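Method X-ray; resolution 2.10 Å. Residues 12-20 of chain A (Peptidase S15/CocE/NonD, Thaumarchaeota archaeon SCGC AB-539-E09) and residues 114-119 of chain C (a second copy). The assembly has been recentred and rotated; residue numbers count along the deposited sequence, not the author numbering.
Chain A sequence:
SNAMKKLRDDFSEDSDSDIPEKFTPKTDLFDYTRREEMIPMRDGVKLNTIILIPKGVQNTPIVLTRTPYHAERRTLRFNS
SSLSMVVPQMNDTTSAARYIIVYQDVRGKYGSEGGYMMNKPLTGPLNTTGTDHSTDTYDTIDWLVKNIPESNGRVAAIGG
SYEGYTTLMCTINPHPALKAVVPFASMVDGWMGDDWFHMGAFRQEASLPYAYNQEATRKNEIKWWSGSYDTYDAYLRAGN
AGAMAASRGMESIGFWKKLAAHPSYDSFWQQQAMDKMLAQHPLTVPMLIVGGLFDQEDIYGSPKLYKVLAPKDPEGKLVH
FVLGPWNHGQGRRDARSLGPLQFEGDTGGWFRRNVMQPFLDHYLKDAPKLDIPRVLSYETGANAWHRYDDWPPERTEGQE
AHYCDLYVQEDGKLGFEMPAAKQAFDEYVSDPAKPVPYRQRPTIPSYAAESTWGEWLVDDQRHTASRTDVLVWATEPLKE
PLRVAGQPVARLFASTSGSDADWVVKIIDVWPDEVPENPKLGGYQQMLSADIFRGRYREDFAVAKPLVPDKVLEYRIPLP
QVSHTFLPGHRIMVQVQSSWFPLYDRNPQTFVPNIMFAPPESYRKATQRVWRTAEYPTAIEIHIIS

Chain A, residues 12-20: SEDSDSDIP
Chain C 114-119: GGYMMN

Neither stretch forms regular helix or strand; in register, Ser A17 CA lies 4.7 Å from Gly C115 CA. Asp A18 CA lies 5.5 Å from Met C117 CA. Together the stretches bury 374 Å².

Gly C114 (phi/psi 88/179) makes no contact; at these angles a CB would jam against the preceding carbonyl, which by itself calls for glycine. Gly C115 (-87/158) packs Gly C115 CA 3.5 Å from Ser A17 OG. An ideal CB on Gly C115 would point toward chain A and stand 3.0 Å from Ser A17 CB, a clash, so the close approach depends on the bare CA.

Tyr C116 is extended (-114/130) and hydrogen-bonds through both backbone polar atoms. Tyr C116 N donates to Ser A17 OG (3.0 Å, 159° at the hydrogen), the serine being t; Tyr C116 O accepts from Asp A18 N (2.7 Å, 169°). The CA-to-CB bond of Tyr C116 points sideways (chi1 t, chi2 69°), with Tyr C116 CB 3.7 Å from Ile A19 CD1, an apolar contact (Ile A19 mt).

Met C117 (-125/116) has the largest area covered by the other stretch, 82 Å². Its CB leaves sideways, but the mtp side chain brings its end nearer: Met C117 CG lies 3.7 Å from Asp A16 O, Met C117 SD 4.0 Å from Ser A15 O, and Met C117 CE 3.4 Å from Glu A13 O. The thioether thus runs along a turn of chain A backbone, where Asp A16 N donates to Ser A12 O (3.0 Å) and Ser A12 N to Asp A16 OD2 (3.1 Å, 168°).

Met C118 (-52/117; chi1 t, chi2 and chi3 p) donates Met C118 N to Asp A18 OD2 (3.0 Å, 174°). The CA-to-CB bond of Asp A18 (-71/-25; chi1 m, chi2 -16°) points toward chain C and carries OD2 to Met C118 N; with Asp A18 N bonded to Tyr C116 O, the two bonds flank Met C117. The CA-to-CB bond of Asn C119 (49/52) points away, without contact.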

# COMPACT_ATOMS: atom_id res chain seq x y z
N SER A 12 21.94 30.19 -36.10
CA SER A 12 21.73 31.53 -35.55
C SER A 12 20.74 31.46 -34.39
O SER A 12 19.58 31.07 -34.58
CB SER A 12 21.25 32.49 -36.64
OG SER A 12 20.06 32.03 -37.26
N GLU A 13 21.21 31.79 -33.18
CA GLU A 13 20.43 31.74 -31.94
C GLU A 13 19.26 32.74 -31.93
O GLU A 13 18.31 32.57 -31.16
CB GLU A 13 21.34 32.02 -30.73
CG GLU A 13 22.52 31.06 -30.60
CD GLU A 13 23.48 31.35 -29.46
OE1 GLU A 13 23.49 32.50 -28.96
OE2 GLU A 13 24.25 30.44 -29.09
N ASP A 14 19.33 33.79 -32.78
CA ASP A 14 18.34 34.86 -32.86
C ASP A 14 17.18 34.58 -33.85
O ASP A 14 16.23 35.37 -33.90
CB ASP A 14 19.02 36.19 -33.23
CG ASP A 14 20.09 36.09 -34.32
OD1 ASP A 14 19.82 35.45 -35.36
OD2 ASP A 14 21.19 36.66 -34.13
N SER A 15 17.25 33.49 -34.66
CA SER A 15 16.20 33.24 -35.65
C SER A 15 15.93 31.76 -35.94
O SER A 15 14.76 31.40 -36.14
CB SER A 15 16.55 33.95 -36.97
OG SER A 15 17.88 33.67 -37.37
N ASP A 16 16.98 30.93 -36.03
CA ASP A 16 16.83 29.51 -36.39
C ASP A 16 16.00 28.72 -35.40
O ASP A 16 16.08 28.95 -34.18
CB ASP A 16 18.19 28.84 -36.58
CG ASP A 16 18.86 29.15 -37.90
OD1 ASP A 16 18.20 29.74 -38.78
OD2 ASP A 16 20.05 28.79 -38.06
N SER A 17 15.20 27.78 -35.92
CA SER A 17 14.38 26.88 -35.13
C SER A 17 15.29 25.91 -34.40
O SER A 17 16.26 25.41 -34.98
CB SER A 17 13.39 26.13 -36.02
OG SER A 17 12.56 25.27 -35.25
N ASP A 18 14.99 25.66 -33.11
CA ASP A 18 15.78 24.76 -32.28
C ASP A 18 15.57 23.30 -32.69
O ASP A 18 16.44 22.47 -32.45
CB ASP A 18 15.41 24.96 -30.80
CG ASP A 18 15.94 26.23 -30.16
OD1 ASP A 18 16.86 26.86 -30.74
OD2 ASP A 18 15.49 26.57 -29.05
N ILE A 19 14.41 23.01 -33.31
CA ILE A 19 14.06 21.66 -33.76
C ILE A 19 14.71 21.40 -35.13
O ILE A 19 14.37 22.07 -36.11
CB ILE A 19 12.51 21.45 -33.80
CG1 ILE A 19 11.88 21.68 -32.39
CG2 ILE A 19 12.16 20.06 -34.37
CD1 ILE A 19 10.33 21.65 -32.33
N PRO A 20 15.64 20.41 -35.23
CA PRO A 20 16.23 20.10 -36.55
C PRO A 20 15.18 19.51 -37.50
O PRO A 20 14.20 18.92 -37.03
CB PRO A 20 17.33 19.08 -36.21
CG PRO A 20 16.88 18.44 -34.96
CD PRO A 20 16.16 19.51 -34.18
N GLY C 114 5.28 26.88 -37.93
CA GLY C 114 6.44 27.71 -37.63
C GLY C 114 7.56 26.99 -36.92
O GLY C 114 7.47 25.79 -36.64
N GLY C 115 8.64 27.73 -36.66
CA GLY C 115 9.80 27.23 -35.95
C GLY C 115 9.65 27.36 -34.45
O GLY C 115 8.85 28.17 -33.98
N TYR C 116 10.41 26.56 -33.69
CA TYR C 116 10.32 26.61 -32.23
C TYR C 116 11.62 27.11 -31.61
O TYR C 116 12.71 26.61 -31.93
CB TYR C 116 9.94 25.24 -31.64
CG TYR C 116 9.87 25.23 -30.13
CD1 TYR C 116 8.86 25.93 -29.45
CD2 TYR C 116 10.82 24.56 -29.37
CE1 TYR C 116 8.82 25.96 -28.06
CE2 TYR C 116 10.77 24.58 -27.97
CZ TYR C 116 9.77 25.28 -27.32
OH TYR C 116 9.72 25.31 -25.95
N MET C 117 11.49 28.10 -30.72
CA MET C 117 12.60 28.67 -29.96
C MET C 117 12.25 28.57 -28.48
O MET C 117 11.24 29.14 -28.05
CB MET C 117 12.86 30.14 -30.38
CG MET C 117 13.67 30.27 -31.66
SD MET C 117 13.66 31.96 -32.34
CE MET C 117 14.91 32.72 -31.32
N MET C 118 13.04 27.79 -27.72
CA MET C 118 12.83 27.57 -26.28
C MET C 118 12.72 28.91 -25.57
O MET C 118 13.67 29.71 -25.61
CB MET C 118 13.98 26.72 -25.69
CG MET C 118 13.85 26.46 -24.19
SD MET C 118 12.75 25.08 -23.78
CE MET C 118 13.69 23.69 -24.46
N ASN C 119 11.54 29.18 -24.96
CA ASN C 119 11.21 30.43 -24.26
C ASN C 119 11.56 31.63 -25.16
O ASN C 119 12.29 32.53 -24.74
CB ASN C 119 11.91 30.52 -22.89
CG ASN C 119 11.56 29.39 -21.96
OD1 ASN C 119 12.32 28.42 -21.81
ND2 ASN C 119 10.41 29.49 -21.31